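Local coordinates for D-3-phosphoglycerate dehydrogenase (Sulfolobus tokodaii, PDB 2EKL), which binds NAD and probably catalyses the NAD-dependent oxidation of D-3-phosphoglycerate, as a member of the D-isomer specific 2-hydroxyacid dehydrogenase family, at residues P212-Y216 and V235-G239. Residue numbers count along the deposited sequence, not the author numbering.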
loop_
_atom_site.group_PDB
_atom_site.type_symbol
_atom_site.label_atom_id
_atom_site.label_comp_id
_atom_site.label_asym_id
_atom_site.label_seq_id
_atom_site.Cartn_x
_atom_site.Cartn_y
_atom_site.Cartn_z
ATOM N N PRO A 212 -8.449 -22.015 14.810
ATOM C CA PRO A 212 -8.515 -20.869 13.897
ATOM C C PRO A 212 -9.930 -20.395 13.600
ATOM O O PRO A 212 -10.853 -21.197 13.481
ATOM C CB PRO A 212 -7.791 -21.376 12.649
ATOM C CG PRO A 212 -8.031 -22.855 12.690
ATOM C CD PRO A 212 -7.828 -23.176 14.153
ATOM N N ILE A 213 -10.094 -19.081 13.486
ATOM C CA ILE A 213 -11.393 -18.492 13.191
ATOM C C ILE A 213 -11.717 -18.705 11.720
ATOM O O ILE A 213 -12.878 -18.852 11.340
ATOM C CB ILE A 213 -11.400 -16.985 13.502
ATOM C CG1 ILE A 213 -11.092 -16.775 14.986
ATOM C CG2 ILE A 213 -12.751 -16.374 13.140
ATOM C CD1 ILE A 213 -12.005 -17.552 15.909
ATOM N N ILE A 214 -10.680 -18.715 10.892
ATOM C CA ILE A 214 -10.860 -18.935 9.470
ATOM C C ILE A 214 -10.406 -20.363 9.206
ATOM O O ILE A 214 -9.211 -20.632 9.058
ATOM C CB ILE A 214 -10.025 -17.941 8.628
ATOM C CG1 ILE A 214 -10.366 -16.501 9.036
ATOM C CG2 ILE A 214 -10.332 -18.122 7.149
ATOM C CD1 ILE A 214 -11.843 -16.147 8.906
ATOM N N ASP A 215 -11.374 -21.274 9.175
ATOM C CA ASP A 215 -11.110 -22.691 8.956
ATOM C C ASP A 215 -11.800 -23.151 7.676
ATOM O O ASP A 215 -12.289 -22.333 6.895
ATOM C CB ASP A 215 -11.609 -23.510 10.156
ATOM C CG ASP A 215 -10.781 -24.763 10.400
ATOM O OD1 ASP A 215 -10.516 -25.508 9.432
ATOM O OD2 ASP A 215 -10.401 -25.005 11.563
ATOM N N TYR A 216 -11.853 -24.460 7.462
ATOM C CA TYR A 216 -12.456 -24.991 6.246
ATOM C C TYR A 216 -13.843 -24.480 5.872
ATOM O O TYR A 216 -14.072 -24.105 4.724
ATOM C CB TYR A 216 -12.450 -26.522 6.275
ATOM C CG TYR A 216 -11.188 -27.096 5.675
ATOM C CD1 TYR A 216 -11.050 -27.204 4.291
ATOM C CD2 TYR A 216 -10.110 -27.470 6.477
ATOM C CE1 TYR A 216 -9.873 -27.666 3.717
ATOM C CE2 TYR A 216 -8.926 -27.937 5.912
ATOM C CZ TYR A 216 -8.814 -28.030 4.534
ATOM O OH TYR A 216 -7.644 -28.474 3.964
ATOM N N VAL A 235 -2.229 -17.814 13.830
ATOM C CA VAL A 235 -3.122 -18.868 14.314
ATOM C C VAL A 235 -4.610 -18.624 14.053
ATOM O O VAL A 235 -5.422 -19.539 14.197
ATOM C CB VAL A 235 -2.922 -19.134 15.832
ATOM C CG1 VAL A 235 -1.483 -19.540 16.100
ATOM C CG2 VAL A 235 -3.290 -17.903 16.639
ATOM N N ALA A 236 -4.968 -17.400 13.674
ATOM C CA ALA A 236 -6.362 -17.081 13.387
ATOM C C ALA A 236 -6.781 -17.768 12.090
ATOM O O ALA A 236 -7.970 -17.888 11.794
ATOM C CB ALA A 236 -6.542 -15.568 13.259
ATOM N N VAL A 237 -5.794 -18.234 11.331
ATOM C CA VAL A 237 -6.044 -18.901 10.056
ATOM C C VAL A 237 -5.512 -20.328 10.005
ATOM O O VAL A 237 -4.408 -20.605 10.471
ATOM C CB VAL A 237 -5.391 -18.123 8.891
ATOM C CG1 VAL A 237 -5.609 -18.864 7.572
ATOM C CG2 VAL A 237 -5.969 -16.723 8.818
ATOM N N ASN A 238 -6.309 -21.229 9.437
ATOM C CA ASN A 238 -5.893 -22.619 9.277
ATOM C C ASN A 238 -4.966 -22.588 8.062
ATOM O O ASN A 238 -5.432 -22.507 6.924
ATOM C CB ASN A 238 -7.108 -23.507 8.986
ATOM C CG ASN A 238 -6.740 -24.973 8.830
ATOM O OD1 ASN A 238 -5.658 -25.306 8.349
ATOM N ND2 ASN A 238 -7.653 -25.856 9.220
ATOM N N GLY A 239 -3.660 -22.641 8.311
ATOM C CA GLY A 239 -2.685 -22.584 7.235
ATOM C C GLY A 239 -2.775 -23.686 6.202
ATOM O O GLY A 239 -2.537 -23.459 5.015
#
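Two near-linear backbone hydrogen bonds set the register: Ile214 N to Ala236 O (3.0 Å, 168°) and Asn238 N to Ile214 O (3.0 Å, 161°). Both run through Ile214 and flank Val237, the signature of a single parallel-type beta bridge. Ile213 N also reaches Ala236 O at 3.0 Å, but its 121° angle makes that bond weak. Beyond the bridge, Asn238 ND2 donates to Asp215 OD1 (2.9 Å), which also accepts from Tyr216 N (2.6 Å). Asn238 OD1 meanwhile caps Ala241 N, so this N-cap residue of helix 239-247 ties both helix starts together. Pro212 CB packs against the backbone, 3.4 Å from Val235 O and 3.5 Å from Asn238 N. Ile214 CB lies 4.2 Å from Val237 CG2, and both side chains also touch Leu202 and Phe219. The bridge thus joins two strand-to-helix loops of the Rossmann-type domain, those leading into helices 216-221 and 239-247, at the cofactor cleft where Ile213 touches the bound NAD.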